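Side-chain contacts in cytosol aminopeptidase (Staphylococcus aureus subsp. aureus, PDB 3KZW), which probably removes N-terminal amino acids from peptides as a metal-dependent exopeptidase of the leucine aminopeptidase family: residues 263-268 and 376-381; 308-313 and 331-336. One frame throughout, in Å; residues are numbered along the deposited sequence.

Interaction 1 of 2, residues 263-268 and 376-381; sequences LVTITY and VFYANQ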
ATOM      1  N   LEU A 263      -6.912 -38.098   1.731  1.00  2.66           N
ATOM      2  CA  LEU A 263      -7.615 -38.160   3.011  1.00  2.65           C
ATOM      3  C   LEU A 263      -7.092 -39.340   3.815  1.00  2.64           C
ATOM      4  O   LEU A 263      -7.133 -40.482   3.352  1.00  2.67           O
ATOM      5  CB  LEU A 263      -9.130 -38.270   2.826  1.00  2.65           C
ATOM      6  CG  LEU A 263      -9.940 -38.105   4.119  1.00  2.62           C
ATOM      7  CD1 LEU A 263     -10.331 -36.653   4.340  1.00  2.60           C
ATOM      8  CD2 LEU A 263     -11.170 -38.981   4.099  1.00  2.71           C
ATOM      9  N   VAL A 264      -6.599 -39.052   5.016  1.00  2.64           N
ATOM     10  CA  VAL A 264      -6.019 -40.074   5.883  1.00  2.64           C
ATOM     11  C   VAL A 264      -6.933 -40.336   7.077  1.00  2.65           C
ATOM     12  O   VAL A 264      -7.261 -39.417   7.832  1.00  2.68           O
ATOM     13  CB  VAL A 264      -4.600 -39.677   6.368  1.00  2.62           C
ATOM     14  CG1 VAL A 264      -3.968 -40.801   7.177  1.00  2.68           C
ATOM     15  CG2 VAL A 264      -3.712 -39.318   5.188  1.00  2.57           C
ATOM     16  N   THR A 265      -7.351 -41.590   7.227  1.00  2.64           N
ATOM     17  CA  THR A 265      -8.160 -42.013   8.367  1.00  2.65           C
ATOM     18  C   THR A 265      -7.301 -42.849   9.310  1.00  2.64           C
ATOM     19  O   THR A 265      -6.678 -43.828   8.896  1.00  2.68           O
ATOM     20  CB  THR A 265      -9.407 -42.820   7.927  1.00  2.66           C
ATOM     21  OG1 THR A 265     -10.077 -42.130   6.866  1.00  2.77           O
ATOM     22  CG2 THR A 265     -10.373 -42.997   9.084  1.00  2.62           C
ATOM     23  N   ILE A 266      -7.266 -42.441  10.575  1.00  2.63           N
ATOM     24  CA  ILE A 266      -6.474 -43.113  11.600  1.00  2.64           C
ATOM     25  C   ILE A 266      -7.392 -43.589  12.721  1.00  2.65           C
ATOM     26  O   ILE A 266      -8.042 -42.779  13.377  1.00  2.71           O
ATOM     27  CB  ILE A 266      -5.396 -42.165  12.184  1.00  2.65           C
ATOM     28  CG1 ILE A 266      -4.480 -41.634  11.079  1.00  2.67           C
ATOM     29  CG2 ILE A 266      -4.577 -42.869  13.258  1.00  2.65           C
ATOM     30  CD1 ILE A 266      -3.672 -40.413  11.479  1.00  2.65           C
ATOM     31  N   THR A 267      -7.451 -44.900  12.936  1.00  2.65           N
ATOM     32  CA  THR A 267      -8.283 -45.451  14.009  1.00  2.66           C
ATOM     33  C   THR A 267      -7.453 -46.106  15.109  1.00  2.62           C
ATOM     34  O   THR A 267      -6.509 -46.851  14.835  1.00  2.60           O
ATOM     35  CB  THR A 267      -9.347 -46.451  13.488  1.00  2.65           C
ATOM     36  OG1 THR A 267      -8.709 -47.476  12.721  1.00  2.79           O
ATOM     37  CG2 THR A 267     -10.379 -45.745  12.620  1.00  2.67           C
ATOM     38  N   TYR A 268      -7.811 -45.806  16.354  1.00  2.59           N
ATOM     39  CA  TYR A 268      -7.207 -46.437  17.517  1.00  2.61           C
ATOM     40  C   TYR A 268      -8.307 -46.864  18.483  1.00  2.65           C
ATOM     41  O   TYR A 268      -9.036 -46.025  19.009  1.00  2.65           O
ATOM     42  CB  TYR A 268      -6.217 -45.487  18.198  1.00  2.59           C
ATOM     43  CG  TYR A 268      -5.813 -45.898  19.598  1.00  2.60           C
ATOM     44  CD1 TYR A 268      -4.935 -46.960  19.812  1.00  2.64           C
ATOM     45  CD2 TYR A 268      -6.309 -45.222  20.711  1.00  2.64           C
ATOM     46  CE1 TYR A 268      -4.566 -47.341  21.102  1.00  2.66           C
ATOM     47  CE2 TYR A 268      -5.945 -45.593  22.002  1.00  2.64           C
ATOM     48  CZ  TYR A 268      -5.072 -46.651  22.191  1.00  2.64           C
ATOM     49  OH  TYR A 268      -4.711 -47.021  23.466  1.00  2.63           O
ATOM     50  N   VAL A 376     -14.763 -32.925   8.523  1.00  2.65           N
ATOM     51  CA  VAL A 376     -15.676 -32.930   9.669  1.00  2.66           C
ATOM     52  C   VAL A 376     -16.936 -33.737   9.356  1.00  2.68           C
ATOM     53  O   VAL A 376     -17.375 -34.553  10.174  1.00  2.72           O
ATOM     54  CB  VAL A 376     -16.030 -31.490  10.149  1.00  2.64           C
ATOM     55  CG1 VAL A 376     -17.251 -31.492  11.057  1.00  2.55           C
ATOM     56  CG2 VAL A 376     -14.847 -30.864  10.872  1.00  2.63           C
ATOM     57  N   PHE A 377     -17.500 -33.522   8.168  1.00  2.65           N
ATOM     58  CA  PHE A 377     -18.683 -34.262   7.734  1.00  2.63           C
ATOM     59  C   PHE A 377     -18.398 -35.760   7.650  1.00  2.64           C
ATOM     60  O   PHE A 377     -19.228 -36.579   8.049  1.00  2.67           O
ATOM     61  CB  PHE A 377     -19.215 -33.735   6.396  1.00  2.62           C
ATOM     62  CG  PHE A 377     -20.558 -34.293   6.019  1.00  2.61           C
ATOM     63  CD1 PHE A 377     -21.726 -33.757   6.556  1.00  2.66           C
ATOM     64  CD2 PHE A 377     -20.657 -35.364   5.136  1.00  2.67           C
ATOM     65  CE1 PHE A 377     -22.977 -34.278   6.218  1.00  2.58           C
ATOM     66  CE2 PHE A 377     -21.907 -35.893   4.792  1.00  2.68           C
ATOM     67  CZ  PHE A 377     -23.066 -35.348   5.334  1.00  2.54           C
ATOM     68  N   TYR A 378     -17.220 -36.106   7.135  1.00  2.66           N
ATOM     69  CA  TYR A 378     -16.781 -37.498   7.066  1.00  2.64           C
ATOM     70  C   TYR A 378     -16.569 -38.097   8.456  1.00  2.65           C
ATOM     71  O   TYR A 378     -16.920 -39.250   8.697  1.00  2.68           O
ATOM     72  CB  TYR A 378     -15.506 -37.622   6.226  1.00  2.64           C
ATOM     73  CG  TYR A 378     -14.932 -39.021   6.172  1.00  2.62           C
ATOM     74  CD1 TYR A 378     -15.531 -40.013   5.392  1.00  2.64           C
ATOM     75  CD2 TYR A 378     -13.788 -39.354   6.895  1.00  2.66           C
ATOM     76  CE1 TYR A 378     -15.008 -41.301   5.339  1.00  2.66           C
ATOM     77  CE2 TYR A 378     -13.255 -40.639   6.849  1.00  2.69           C
ATOM     78  CZ  TYR A 378     -13.871 -41.605   6.069  1.00  2.75           C
ATOM     79  OH  TYR A 378     -13.348 -42.874   6.019  1.00  2.79           O
ATOM     80  N   ALA A 379     -16.000 -37.310   9.366  1.00  2.65           N
ATOM     81  CA  ALA A 379     -15.762 -37.760  10.738  1.00  2.65           C
ATOM     82  C   ALA A 379     -17.069 -38.071  11.472  1.00  2.67           C
ATOM     83  O   ALA A 379     -17.128 -38.998  12.284  1.00  2.69           O
ATOM     84  CB  ALA A 379     -14.953 -36.726  11.502  1.00  2.62           C
ATOM     85  N   ASN A 380     -18.109 -37.297  11.167  1.00  2.67           N
ATOM     86  CA  ASN A 380     -19.409 -37.428  11.817  1.00  2.63           C
ATOM     87  C   ASN A 380     -20.160 -38.706  11.426  1.00  2.65           C
ATOM     88  O   ASN A 380     -21.077 -39.136  12.131  1.00  2.68           O
ATOM     89  CB  ASN A 380     -20.266 -36.191  11.531  1.00  2.63           C
ATOM     90  CG  ASN A 380     -21.250 -35.886  12.646  1.00  2.63           C
ATOM     91  OD1 ASN A 380     -21.029 -36.236  13.807  1.00  2.65           O
ATOM     92  ND2 ASN A 380     -22.342 -35.217  12.299  1.00  2.59           N
ATOM     93  N   GLN A 381     -19.758 -39.308  10.307  1.00  2.66           N
ATOM     94  CA  GLN A 381     -20.307 -40.586   9.848  1.00  2.66           C
ATOM     95  C   GLN A 381     -20.002 -41.703  10.848  1.00  2.69           C
ATOM     96  O   GLN A 381     -20.767 -42.659  10.975  1.00  2.72           O
ATOM     97  CB  GLN A 381     -19.725 -40.966   8.485  1.00  2.67           C
ATOM     98  CG  GLN A 381     -19.765 -39.866   7.435  1.00  2.69           C
ATOM     99  CD  GLN A 381     -20.994 -39.927   6.559  1.00  2.88           C
ATOM    100  OE1 GLN A 381     -22.128 -39.966   7.050  1.00  2.98           O
ATOM    101  NE2 GLN A 381     -20.777 -39.929   5.244  1.00  2.88           N
TER
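L263 and T265 meet Y378 where the C-terminal part of helix 368-380 lies against one face of the mixed sheet in the α/β catalytic domain. Residues i and i+2 of a strand point the same way, and here both CB atoms of L263 and T265 are directed at the helix. The backbones stay well apart, with T265 CA 9.0 Å from A379 CA, so Y378 has to span the gap, and it is the sole residue of 376-381 that touches 263-268. Its chi1 of 176° sets CG anti to the backbone N and sends the ring out to the strand.

L263 supplies the apolar half. Its CD2 branch lies over one ring face, 4.0 Å from the centroid of the Y378 ring and 21° off the normal, which meets the geometry of a CH-pi contact. The methyl is displaced to the rim, with L263 CD2 3.8 Å from Y378 CE2. T265 approaches differently, its side chain crossing that of Y378 at about a right angle. T265 OG1 comes obliquely to the phenol end, 3.5 Å from Y378 OH, a weak hydrogen bond in which either hydroxyl could donate. Stronger polar support for Y378 OH comes from Y382 OH, shortly after Y378 in the chain, and K237 NZ adds another weak bond. One hydrogen bond and two weak ones thus meet at the phenol oxygen, and the nearby lysine could polarise it modestly.

Beside 262-269 in the sheet runs strand 328-338, whose V332 touches L263, Y378 and A379. On the other edge of strand 262-269, strand 233-237 pairs with it antiparallel, while V264 and I266 turn to the opposite sheet face, where helix 216-226 packs.

Interaction 2 of 2, residues 308-313 and 331-336; sequences CGAANV and GVLACA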
ATOM      1  N   CYS A 308       0.384 -28.094  10.462  1.00  2.66           N
ATOM      2  CA  CYS A 308       0.632 -28.341  11.887  1.00  2.67           C
ATOM      3  C   CYS A 308      -0.549 -29.024  12.578  1.00  2.70           C
ATOM      4  O   CYS A 308      -0.359 -29.894  13.431  1.00  2.76           O
ATOM      5  CB  CYS A 308       0.974 -27.036  12.610  1.00  2.63           C
ATOM      6  SG  CYS A 308       2.684 -26.482  12.391  1.00  2.98           S
ATOM      7  N   GLY A 309      -1.762 -28.623  12.203  1.00  2.67           N
ATOM      8  CA  GLY A 309      -2.982 -29.215  12.743  1.00  2.65           C
ATOM      9  C   GLY A 309      -3.038 -30.717  12.540  1.00  2.69           C
ATOM     10  O   GLY A 309      -3.322 -31.460  13.479  1.00  2.74           O
ATOM     11  N   ALA A 310      -2.755 -31.159  11.315  1.00  2.67           N
ATOM     12  CA  ALA A 310      -2.710 -32.583  10.990  1.00  2.64           C
ATOM     13  C   ALA A 310      -1.577 -33.291  11.727  1.00  2.65           C
ATOM     14  O   ALA A 310      -1.767 -34.387  12.263  1.00  2.64           O
ATOM     15  CB  ALA A 310      -2.576 -32.782   9.500  1.00  2.64           C
ATOM     16  N   ALA A 311      -0.410 -32.649  11.758  1.00  2.60           N
ATOM     17  CA  ALA A 311       0.764 -33.186  12.438  1.00  2.63           C
ATOM     18  C   ALA A 311       0.505 -33.410  13.927  1.00  2.64           C
ATOM     19  O   ALA A 311       0.875 -34.447  14.479  1.00  2.62           O
ATOM     20  CB  ALA A 311       1.961 -32.269  12.234  1.00  2.63           C
ATOM     21  N   ASN A 312      -0.146 -32.439  14.561  1.00  2.64           N
ATOM     22  CA  ASN A 312      -0.451 -32.514  15.986  1.00  2.69           C
ATOM     23  C   ASN A 312      -1.504 -33.575  16.338  1.00  2.69           C
ATOM     24  O   ASN A 312      -1.467 -34.147  17.430  1.00  2.67           O
ATOM     25  CB  ASN A 312      -0.839 -31.132  16.531  1.00  2.69           C
ATOM     26  CG  ASN A 312       0.334 -30.152  16.539  1.00  2.65           C
ATOM     27  OD1 ASN A 312       1.433 -30.470  16.080  1.00  2.65           O
ATOM     28  ND2 ASN A 312       0.100 -28.956  17.063  1.00  2.62           N
ATOM     29  N   VAL A 313      -2.428 -33.835  15.412  1.00  2.67           N
ATOM     30  CA  VAL A 313      -3.393 -34.928  15.565  1.00  2.65           C
ATOM     31  C   VAL A 313      -2.663 -36.271  15.570  1.00  2.66           C
ATOM     32  O   VAL A 313      -2.934 -37.126  16.412  1.00  2.73           O
ATOM     33  CB  VAL A 313      -4.498 -34.893  14.471  1.00  2.66           C
ATOM     34  CG1 VAL A 313      -5.305 -36.188  14.452  1.00  2.53           C
ATOM     35  CG2 VAL A 313      -5.426 -33.704  14.686  1.00  2.70           C
ATOM     36  N   GLY A 331      -9.120 -40.460  13.761  1.00  2.66           N
ATOM     37  CA  GLY A 331      -8.440 -39.268  13.276  1.00  2.61           C
ATOM     38  C   GLY A 331      -8.651 -39.100  11.789  1.00  2.67           C
ATOM     39  O   GLY A 331      -8.440 -40.040  11.022  1.00  2.74           O
ATOM     40  N   VAL A 332      -9.081 -37.908  11.383  1.00  2.67           N
ATOM     41  CA  VAL A 332      -9.300 -37.602   9.971  1.00  2.65           C
ATOM     42  C   VAL A 332      -8.412 -36.436   9.555  1.00  2.67           C
ATOM     43  O   VAL A 332      -8.473 -35.355  10.146  1.00  2.65           O
ATOM     44  CB  VAL A 332     -10.787 -37.277   9.662  1.00  2.66           C
ATOM     45  CG1 VAL A 332     -10.996 -37.058   8.165  1.00  2.59           C
ATOM     46  CG2 VAL A 332     -11.704 -38.388  10.171  1.00  2.59           C
ATOM     47  N   LEU A 333      -7.584 -36.669   8.540  1.00  2.73           N
ATOM     48  CA  LEU A 333      -6.671 -35.650   8.034  1.00  2.67           C
ATOM     49  C   LEU A 333      -6.994 -35.306   6.588  1.00  2.68           C
ATOM     50  O   LEU A 333      -6.993 -36.178   5.717  1.00  2.69           O
ATOM     51  CB  LEU A 333      -5.215 -36.111   8.162  1.00  2.62           C
ATOM     52  CG  LEU A 333      -4.761 -36.732   9.487  1.00  2.62           C
ATOM     53  CD1 LEU A 333      -3.334 -37.219   9.363  1.00  2.64           C
ATOM     54  CD2 LEU A 333      -4.894 -35.758  10.652  1.00  2.63           C
ATOM     55  N   ALA A 334      -7.286 -34.030   6.347  1.00  2.71           N
ATOM     56  CA  ALA A 334      -7.525 -33.528   4.998  1.00  2.67           C
ATOM     57  C   ALA A 334      -6.246 -32.899   4.474  1.00  2.69           C
ATOM     58  O   ALA A 334      -5.878 -31.796   4.884  1.00  2.77           O
ATOM     59  CB  ALA A 334      -8.663 -32.523   4.996  1.00  2.65           C
ATOM     60  N   CYS A 335      -5.570 -33.609   3.573  1.00  2.68           N
ATOM     61  CA  CYS A 335      -4.267 -33.183   3.062  1.00  2.68           C
ATOM     62  C   CYS A 335      -4.352 -32.695   1.625  1.00  2.66           C
ATOM     63  O   CYS A 335      -4.911 -33.377   0.773  1.00  2.70           O
ATOM     64  CB  CYS A 335      -3.259 -34.326   3.160  1.00  2.68           C
ATOM     65  SG  CYS A 335      -3.168 -35.083   4.795  1.00  3.16           S
ATOM     66  N   ALA A 336      -3.795 -31.512   1.372  1.00  2.63           N
ATOM     67  CA  ALA A 336      -3.790 -30.894   0.046  1.00  2.59           C
ATOM     68  C   ALA A 336      -2.688 -29.847  -0.049  1.00  2.66           C
ATOM     69  O   ALA A 336      -2.123 -29.436   0.965  1.00  2.70           O
ATOM     70  CB  ALA A 336      -5.143 -30.262  -0.260  1.00  2.57           C
TER
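A310 and V313, one helical turn apart, receive L333 in the β-α-β unit of the catalytic domain: strand 278-285, helix 308-322 and strand 328-338 follow in that order, and the two strands are parallel neighbours in the mixed sheet. The close part of the contact is small and entirely apolar on the side-chain level. L333 CD2 is the atom that does the touching, 3.9 Å from A310 CB and 3.8 Å from V313 CG1. In L333 a chi2 of 175° puts CD1 anti to CA, and CD2 is the branch directed at the helix. V313 has CG1 anti to its backbone N (chi1 168°), and its side chain runs past that of L333 in the opposite direction.

The backbones come nearest at A310, whose CA lies 5.8 Å from L333 CA, a short helix-to-strand spacing that the small methyl permits. At V313 the CA atom is 7.0 Å from G331 CA, and the valine side chain lies over the bare backbone of that glycine, with V313 CG1 4.6 Å from G331 CA. The looser side is at C335, where SG remains 5.3 Å from A310 CB and has P216 and F219 of helix 216-226 as its neighbours. Neither end is open to solvent: every touching residue is buried, and F219 also packs on A310. One further approach comes from the backbone, where A310 O stands 3.8 Å from L333 CD2, a van der Waals neighbour of the methyl.

How the interactions relate
From the N terminus, strand 262-269 comes first, then helix 308-322, strand 328-338 and helix 368-380. Interaction 2 closes a short loop of 17 residues between its segments; interaction 1 closes one of 107 residues, and the shorter is nested wholly inside the longer. Their centres are 11 Å apart, and backbone pairing joins them: I266 O lies 2.6 Å from G331 N and V264 O lies 2.9 Å from L333 N, both probable hydrogen bonds between antiparallel strands. Alternation along strand 328-338 separates the contacts, V332 facing helix 368-380 and L333 facing helix 308-322. Together they fasten helices to both faces of one sheet.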